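Long-range contact in flavocytochrome C3 fumarate reductase (Shewanella frigidimarina, PDB 1QO8), which catalyses the essentially one-way reduction of fumarate to succinate in vitro, with FAD and four covalently held c-type hemes as cofactors: residues A[33-43]-A[56-66]. Residues are numbered along the deposited sequence; the frame is centred on the assembly and turned at random.
With HEM (protoporphyrin IX containing Fe), chain E.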
ATOM      1  N   ASN A  33      41.552  -6.013  -4.730  1.00 39.53           N
ATOM      2  CA  ASN A  33      41.615  -4.550  -4.846  1.00 42.22           C
ATOM      3  C   ASN A  33      42.805  -3.983  -4.043  1.00 42.08           C
ATOM      4  O   ASN A  33      43.437  -3.002  -4.391  1.00 41.08           O
ATOM      5  CB  ASN A  33      40.329  -3.908  -4.275  1.00 40.10           C
ATOM      6  CG  ASN A  33      39.195  -3.907  -5.254  1.00 40.14           C
ATOM      7  OD1 ASN A  33      39.148  -3.046  -6.141  1.00 38.10           O
ATOM      8  ND2 ASN A  33      38.232  -4.862  -5.210  1.00 38.74           N
ATOM      9  N   ALA A  34      43.215  -4.619  -2.952  1.00 43.77           N
ATOM     10  CA  ALA A  34      44.485  -4.266  -2.314  1.00 43.62           C
ATOM     11  C   ALA A  34      45.650  -4.449  -3.282  1.00 44.92           C
ATOM     12  O   ALA A  34      46.534  -3.548  -3.316  1.00 45.81           O
ATOM     13  CB  ALA A  34      44.669  -4.942  -0.974  1.00 45.59           C
ATOM     14  N   GLN A  35      45.619  -5.432  -4.159  1.00 43.18           N
ATOM     15  CA  GLN A  35      46.615  -5.693  -5.173  1.00 42.66           C
ATOM     16  C   GLN A  35      46.660  -4.754  -6.331  1.00 40.09           C
ATOM     17  O   GLN A  35      47.756  -4.245  -6.649  1.00 41.54           O
ATOM     18  CB  GLN A  35      46.411  -7.143  -5.736  1.00 40.43           C
ATOM     19  CG  GLN A  35      46.607  -8.191  -4.626  1.00 45.12           C
ATOM     20  CD  GLN A  35      48.014  -8.058  -4.038  1.00 48.87           C
ATOM     21  OE1 GLN A  35      48.080  -7.755  -2.880  1.00 54.83           O
ATOM     22  NE2 GLN A  35      49.137  -8.117  -4.735  1.00 47.06           N
ATOM     23  N   CYS A  36      45.499  -4.407  -6.939  1.00 40.61           N
ATOM     24  CA  CYS A  36      45.430  -3.214  -7.787  1.00 37.54           C
ATOM     25  C   CYS A  36      46.186  -2.058  -7.190  1.00 37.20           C
ATOM     26  O   CYS A  36      46.982  -1.547  -7.969  1.00 45.05           O
ATOM     27  CB  CYS A  36      44.038  -2.599  -8.101  1.00 40.94           C
ATOM     28  SG  CYS A  36      42.757  -3.871  -8.222  1.00 38.51           S
ATOM     29  N   LYS A  37      45.948  -1.626  -5.985  1.00 38.66           N
ATOM     30  CA  LYS A  37      46.508  -0.398  -5.454  1.00 42.44           C
ATOM     31  C   LYS A  37      48.003  -0.557  -5.159  1.00 46.91           C
ATOM     32  O   LYS A  37      48.716   0.389  -5.480  1.00 48.93           O
ATOM     33  CB  LYS A  37      45.731   0.072  -4.203  1.00 41.82           C
ATOM     34  CG  LYS A  37      44.316   0.635  -4.477  1.00 40.35           C
ATOM     35  CD  LYS A  37      43.539   0.924  -3.169  1.00 45.68           C
ATOM     36  CE  LYS A  37      42.122   1.464  -3.479  1.00 52.62           C
ATOM     37  NZ  LYS A  37      41.514   2.185  -2.285  1.00 52.11           N
ATOM     38  N   SER A  38      48.441  -1.716  -4.673  1.00 49.65           N
ATOM     39  CA  SER A  38      49.835  -2.065  -4.535  1.00 52.73           C
ATOM     40  C   SER A  38      50.598  -1.793  -5.831  1.00 52.42           C
ATOM     41  O   SER A  38      51.368  -0.815  -5.800  1.00 56.63           O
ATOM     42  CB  SER A  38      50.193  -3.539  -4.273  1.00 53.99           C
ATOM     43  OG  SER A  38      49.754  -3.820  -2.965  1.00 59.58           O
ATOM     44  N   CYS A  39      50.274  -2.557  -6.865  1.00 48.59           N
ATOM     45  CA  CYS A  39      50.993  -2.279  -8.089  1.00 47.77           C
ATOM     46  C   CYS A  39      50.702  -0.942  -8.732  1.00 47.60           C
ATOM     47  O   CYS A  39      51.568  -0.486  -9.525  1.00 42.57           O
ATOM     48  CB  CYS A  39      50.828  -3.393  -9.095  1.00 48.76           C
ATOM     49  SG  CYS A  39      51.314  -5.038  -8.357  1.00 52.47           S
ATOM     50  N   HIS A  40      49.433  -0.485  -8.637  1.00 45.73           N
ATOM     51  CA  HIS A  40      49.159   0.676  -9.527  1.00 43.85           C
ATOM     52  C   HIS A  40      49.135   1.983  -8.731  1.00 43.16           C
ATOM     53  O   HIS A  40      49.046   3.056  -9.350  1.00 43.59           O
ATOM     54  CB  HIS A  40      47.778   0.500 -10.179  1.00 42.88           C
ATOM     55  CG  HIS A  40      47.853  -0.317 -11.435  1.00 42.72           C
ATOM     56  ND1 HIS A  40      48.511   0.170 -12.542  1.00 41.80           N
ATOM     57  CD2 HIS A  40      47.413  -1.566 -11.739  1.00 39.71           C
ATOM     58  CE1 HIS A  40      48.424  -0.711 -13.536  1.00 41.13           C
ATOM     59  NE2 HIS A  40      47.746  -1.727 -13.045  1.00 43.20           N
ATOM     60  N   GLY A  41      49.099   1.910  -7.430  1.00 43.66           N
ATOM     61  CA  GLY A  41      48.947   3.199  -6.707  1.00 49.51           C
ATOM     62  C   GLY A  41      47.477   3.398  -6.272  1.00 49.32           C
ATOM     63  O   GLY A  41      46.567   2.753  -6.814  1.00 46.55           O
ATOM     64  N   GLU A  42      47.291   4.217  -5.256  1.00 47.60           N
ATOM     65  CA  GLU A  42      45.924   4.679  -4.892  1.00 45.93           C
ATOM     66  C   GLU A  42      45.414   5.776  -5.797  1.00 45.04           C
ATOM     67  O   GLU A  42      46.065   6.309  -6.706  1.00 45.55           O
ATOM     68  CB  GLU A  42      46.035   5.188  -3.470  1.00 46.57           C
ATOM     69  CG  GLU A  42      46.933   4.601  -2.439  1.00 51.91           C
ATOM     70  CD  GLU A  42      46.275   3.495  -1.618  1.00 53.77           C
ATOM     71  OE1 GLU A  42      45.053   3.651  -1.410  1.00 55.88           O
ATOM     72  OE2 GLU A  42      46.856   2.488  -1.159  1.00 54.83           O
ATOM     73  N   TYR A  43      44.187   6.304  -5.565  1.00 42.25           N
ATOM     74  CA  TYR A  43      43.547   7.284  -6.414  1.00 40.76           C
ATOM     75  C   TYR A  43      44.344   8.595  -6.465  1.00 35.79           C
ATOM     76  O   TYR A  43      44.376   9.209  -7.511  1.00 39.07           O
ATOM     77  CB  TYR A  43      42.067   7.575  -6.037  1.00 40.12           C
ATOM     78  CG  TYR A  43      41.125   6.395  -6.312  1.00 39.41           C
ATOM     79  CD1 TYR A  43      40.727   6.019  -7.586  1.00 38.00           C
ATOM     80  CD2 TYR A  43      40.658   5.648  -5.275  1.00 38.97           C
ATOM     81  CE1 TYR A  43      39.870   4.973  -7.805  1.00 36.24           C
ATOM     82  CE2 TYR A  43      39.829   4.555  -5.454  1.00 36.91           C
ATOM     83  CZ  TYR A  43      39.402   4.289  -6.722  1.00 35.27           C
ATOM     84  OH  TYR A  43      38.596   3.197  -6.890  1.00 41.32           O
ATOM     85  N   HIS A  56      39.227   8.471 -11.644  1.00 46.91           N
ATOM     86  CA  HIS A  56      39.965   8.160 -10.444  1.00 43.34           C
ATOM     87  C   HIS A  56      39.939   9.298  -9.473  1.00 42.20           C
ATOM     88  O   HIS A  56      40.855   9.306  -8.638  1.00 41.45           O
ATOM     89  CB  HIS A  56      41.480   7.861 -10.751  1.00 43.22           C
ATOM     90  CG  HIS A  56      41.511   6.804 -11.817  1.00 42.68           C
ATOM     91  ND1 HIS A  56      42.179   7.008 -13.001  1.00 42.77           N
ATOM     92  CD2 HIS A  56      40.972   5.551 -11.879  1.00 40.55           C
ATOM     93  CE1 HIS A  56      41.987   5.981 -13.813  1.00 41.26           C
ATOM     94  NE2 HIS A  56      41.294   5.068 -13.150  1.00 42.43           N
ATOM     95  N   ASN A  57      39.078  10.286  -9.604  1.00 41.88           N
ATOM     96  CA  ASN A  57      38.946  11.213  -8.467  1.00 44.87           C
ATOM     97  C   ASN A  57      37.552  11.878  -8.586  1.00 44.46           C
ATOM     98  O   ASN A  57      37.371  12.708  -9.468  1.00 44.50           O
ATOM     99  CB  ASN A  57      40.070  12.247  -8.550  1.00 47.35           C
ATOM    100  CG  ASN A  57      39.993  13.402  -7.517  1.00 48.87           C
ATOM    101  OD1 ASN A  57      39.497  13.222  -6.398  1.00 46.25           O
ATOM    102  ND2 ASN A  57      40.590  14.516  -7.956  1.00 45.60           N
ATOM    103  N   SER A  58      36.573  11.235  -7.928  1.00 43.87           N
ATOM    104  CA  SER A  58      35.182  11.557  -8.215  1.00 39.50           C
ATOM    105  C   SER A  58      34.585  11.774  -6.845  1.00 41.88           C
ATOM    106  O   SER A  58      35.215  11.304  -5.873  1.00 37.85           O
ATOM    107  CB  SER A  58      34.620  10.412  -9.015  1.00 39.98           C
ATOM    108  OG  SER A  58      34.131   9.382  -8.137  1.00 35.34           O
ATOM    109  N   HIS A  59      33.314  12.236  -6.783  1.00 40.66           N
ATOM    110  CA  HIS A  59      32.595  12.342  -5.521  1.00 37.68           C
ATOM    111  C   HIS A  59      32.255  10.983  -4.887  1.00 37.52           C
ATOM    112  O   HIS A  59      32.064  10.908  -3.665  1.00 36.95           O
ATOM    113  CB  HIS A  59      31.334  13.207  -5.726  1.00 35.56           C
ATOM    114  CG  HIS A  59      30.342  12.668  -6.746  1.00 35.97           C
ATOM    115  ND1 HIS A  59      29.447  11.670  -6.466  1.00 34.18           N
ATOM    116  CD2 HIS A  59      30.156  12.944  -8.050  1.00 35.16           C
ATOM    117  CE1 HIS A  59      28.713  11.427  -7.576  1.00 35.19           C
ATOM    118  NE2 HIS A  59      29.126  12.223  -8.585  1.00 33.80           N
ATOM    119  N   LEU A  60      32.233   9.891  -5.608  1.00 37.80           N
ATOM    120  CA  LEU A  60      32.147   8.508  -5.072  1.00 40.27           C
ATOM    121  C   LEU A  60      33.209   8.210  -4.015  1.00 39.20           C
ATOM    122  O   LEU A  60      32.861   7.413  -3.136  1.00 41.37           O
ATOM    123  CB  LEU A  60      32.260   7.466  -6.191  1.00 36.56           C
ATOM    124  CG  LEU A  60      31.225   7.599  -7.316  1.00 39.24           C
ATOM    125  CD1 LEU A  60      31.313   6.585  -8.413  1.00 37.94           C
ATOM    126  CD2 LEU A  60      29.792   7.559  -6.721  1.00 40.16           C
ATOM    127  N   GLY A  61      34.405   8.805  -4.043  1.00 36.92           N
ATOM    128  CA  GLY A  61      35.309   8.770  -2.851  1.00 34.67           C
ATOM    129  C   GLY A  61      36.086   7.390  -3.050  1.00 36.76           C
ATOM    130  O   GLY A  61      36.263   6.933  -4.176  1.00 33.45           O
ATOM    131  N   ASP A  62      36.524   6.815  -1.977  1.00 34.60           N
ATOM    132  CA  ASP A  62      37.578   5.767  -2.105  1.00 41.06           C
ATOM    133  C   ASP A  62      36.922   4.405  -2.319  1.00 38.24           C
ATOM    134  O   ASP A  62      36.476   3.817  -1.328  1.00 41.55           O
ATOM    135  CB  ASP A  62      38.325   5.743  -0.758  1.00 40.44           C
ATOM    136  CG  ASP A  62      39.570   4.829  -0.935  1.00 45.28           C
ATOM    137  OD1 ASP A  62      39.913   4.213  -1.934  1.00 41.25           O
ATOM    138  OD2 ASP A  62      40.258   4.679   0.091  1.00 46.89           O
ATOM    139  N   ILE A  63      36.563   3.953  -3.491  1.00 37.88           N
ATOM    140  CA  ILE A  63      35.832   2.704  -3.680  1.00 40.30           C
ATOM    141  C   ILE A  63      36.704   1.616  -4.329  1.00 39.03           C
ATOM    142  O   ILE A  63      37.731   2.007  -4.929  1.00 33.95           O
ATOM    143  CB  ILE A  63      34.654   2.966  -4.657  1.00 40.26           C
ATOM    144  CG1 ILE A  63      35.167   3.472  -5.993  1.00 40.66           C
ATOM    145  CG2 ILE A  63      33.676   3.931  -3.980  1.00 39.38           C
ATOM    146  CD1 ILE A  63      34.006   3.606  -7.029  1.00 40.53           C
ATOM    147  N   ASN A  64      36.217   0.360  -4.420  1.00 38.53           N
ATOM    148  CA  ASN A  64      36.977  -0.666  -5.107  1.00 37.85           C
ATOM    149  C   ASN A  64      37.300  -0.301  -6.543  1.00 39.50           C
ATOM    150  O   ASN A  64      36.305   0.070  -7.165  1.00 38.90           O
ATOM    151  CB  ASN A  64      36.337  -2.047  -5.051  1.00 38.34           C
ATOM    152  CG  ASN A  64      36.495  -2.741  -3.712  1.00 41.02           C
ATOM    153  OD1 ASN A  64      37.429  -2.499  -2.937  1.00 40.11           O
ATOM    154  ND2 ASN A  64      35.548  -3.589  -3.294  1.00 40.09           N
ATOM    155  N   CYS A  65      38.565  -0.414  -7.060  1.00 33.95           N
ATOM    156  CA  CYS A  65      38.778  -0.483  -8.477  1.00 34.54           C
ATOM    157  C   CYS A  65      37.840  -1.378  -9.267  1.00 36.55           C
ATOM    158  O   CYS A  65      37.493  -1.072 -10.411  1.00 37.77           O
ATOM    159  CB  CYS A  65      40.280  -0.842  -8.827  1.00 37.39           C
ATOM    160  SG  CYS A  65      41.398  -0.184  -7.552  1.00 39.19           S
ATOM    161  N   THR A  66      37.504  -2.600  -8.810  1.00 34.11           N
ATOM    162  CA  THR A  66      36.621  -3.502  -9.483  1.00 37.15           C
ATOM    163  C   THR A  66      35.145  -3.097  -9.313  1.00 39.85           C
ATOM    164  O   THR A  66      34.288  -3.784  -9.889  1.00 40.20           O
ATOM    165  CB  THR A  66      36.843  -4.955  -8.891  1.00 35.81           C
ATOM    166  OG1 THR A  66      36.463  -4.894  -7.524  1.00 32.24           O
ATOM    167  CG2 THR A  66      38.378  -5.270  -8.953  1.00 34.65           C
TER
HETATM  168  CHA HEM E 603      47.924  -2.920 -16.913  1.00 44.96           C
HETATM  169  CHB HEM E 603      44.277  -2.303 -13.824  1.00 42.49           C
HETATM  170  CHC HEM E 603      46.219  -5.378 -10.671  1.00 44.93           C
HETATM  171  CHD HEM E 603      50.322  -4.499 -13.063  1.00 42.65           C
HETATM  172  C1A HEM E 603      46.695  -2.570 -16.375  1.00 45.80           C
HETATM  173  C2A HEM E 603      45.639  -1.922 -17.091  1.00 45.29           C
HETATM  174  C3A HEM E 603      44.597  -1.742 -16.265  1.00 45.01           C
HETATM  175  C4A HEM E 603      44.966  -2.328 -15.006  1.00 41.70           C
HETATM  176  CMA HEM E 603      43.248  -1.035 -16.594  1.00 40.22           C
HETATM  177  CAA HEM E 603      45.739  -1.501 -18.575  1.00 48.28           C
HETATM  178  CBA HEM E 603      46.014  -0.028 -18.641  1.00 53.32           C
HETATM  179  CGA HEM E 603      45.984   0.552 -20.035  1.00 58.86           C
HETATM  180  O1A HEM E 603      46.724   1.563 -20.131  1.00 61.72           O
HETATM  181  O2A HEM E 603      45.223  -0.065 -20.829  1.00 62.48           O
HETATM  182  C1B HEM E 603      44.409  -3.141 -12.766  1.00 41.59           C
HETATM  183  C2B HEM E 603      43.373  -3.582 -11.894  1.00 44.64           C
HETATM  184  C3B HEM E 603      43.915  -4.449 -11.061  1.00 44.94           C
HETATM  185  C4B HEM E 603      45.335  -4.576 -11.360  1.00 44.59           C
HETATM  186  CMB HEM E 603      41.886  -3.080 -11.885  1.00 37.00           C
HETATM  187  CAB HEM E 603      43.224  -5.325 -10.012  1.00 46.62           C
HETATM  188  CBB HEM E 603      42.069  -5.963 -10.232  1.00 49.59           C
HETATM  189  C1C HEM E 603      47.562  -5.326 -11.024  1.00 46.18           C
HETATM  190  C2C HEM E 603      48.653  -5.910 -10.253  1.00 43.78           C
HETATM  191  C3C HEM E 603      49.781  -5.706 -10.941  1.00 46.30           C
HETATM  192  C4C HEM E 603      49.474  -4.937 -12.106  1.00 44.37           C
HETATM  193  CMC HEM E 603      48.436  -6.661  -8.939  1.00 40.17           C
HETATM  194  CAC HEM E 603      51.232  -6.188 -10.649  1.00 48.78           C
HETATM  195  CBC HEM E 603      51.379  -7.496 -10.121  1.00 46.97           C
HETATM  196  C1D HEM E 603      50.056  -4.072 -14.334  1.00 43.50           C
HETATM  197  C2D HEM E 603      51.017  -3.820 -15.401  1.00 45.85           C
HETATM  198  C3D HEM E 603      50.375  -3.421 -16.438  1.00 46.42           C
HETATM  199  C4D HEM E 603      48.947  -3.346 -16.091  1.00 46.65           C
HETATM  200  CMD HEM E 603      52.537  -4.165 -15.185  1.00 45.82           C
HETATM  201  CAD HEM E 603      50.920  -3.018 -17.833  1.00 50.27           C
HETATM  202  CBD HEM E 603      51.331  -1.495 -17.682  1.00 57.85           C
HETATM  203  CGD HEM E 603      52.460  -1.123 -18.583  1.00 63.96           C
HETATM  204  O1D HEM E 603      53.480  -1.890 -18.646  1.00 66.02           O
HETATM  205  O2D HEM E 603      52.246  -0.061 -19.274  1.00 66.91           O
HETATM  206  NA  HEM E 603      46.246  -2.820 -15.081  1.00 43.80           N
HETATM  207  NB  HEM E 603      45.562  -3.830 -12.453  1.00 44.26           N
HETATM  208  NC  HEM E 603      48.101  -4.687 -12.114  1.00 45.25           N
HETATM  209  ND  HEM E 603      48.809  -3.741 -14.781  1.00 45.81           N
HETATM  210 FE   HEM E 603      47.183  -3.807 -13.611  1.00 41.99          FE
HETATM  211  O   HOH W   1      42.853   4.863  -1.283  1.00 82.02           O
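The helix that carries the CXXCH motif of heme 2, Cys36 to His40, packs here against the loop that leads into the motif of heme 3, which begins at Cys65, in the tetraheme cytochrome domain. The contact joins helix 30-40 and the start of the next helix to the loop 56-66. Asn33, Lys37 and Tyr43 do most of the touching. The side-chain amide of Asn33 bonds twice to Thr66. Its OD1 accepts the backbone N of Thr66 at 3.2 Å, in the carbonyl plane and on a lone pair. Its ND2 gives a nearly straight bond of 2.9 Å to Thr66 OG1, a hydroxyl that is also hydrogen-bonded to Glu29 OE1; ND2 bonds to the backbone O of Glu29 as well. The amide of Asn64 stacks on that of Asn33, the planes 14° apart. A leucine in place of Asn33 would probably leave the N-H of Thr66 without this acceptor, its OG1 without the ND2 donor, and the Asn64 amide without its flat partner. One turn further along the helix, Cys36 CB lies against Cys65 SG. Cys36 is assigned by similarity to the covalent attachment of heme 2, and Cys65 to that of heme 3. His40 NE2 binds the iron of heme 2 at 2.2 Å, and His9 takes the other axial place. His56 is an axial ligand of heme 3, opposite His69. The Lys37 chain is extended beyond CG (chi3 -179°), which carries NZ to Asp62, where it forms a 2.6 Å salt bridge on the syn lone pair of OD1. A water joins this ammonium to Glu42 OE1 and Asp62 OD2. The Tyr43 ring lies between His56 at one end of the loop and Asp62 and Ile63 near the other. CD1 packs on His56 CB at 3.7 Å, while Asp62 OD1 sits near the ring plane at the CE2 edge. Beyond the ring, Tyr43 OH donates a very short bond of 2.5 Å to Ile63 O.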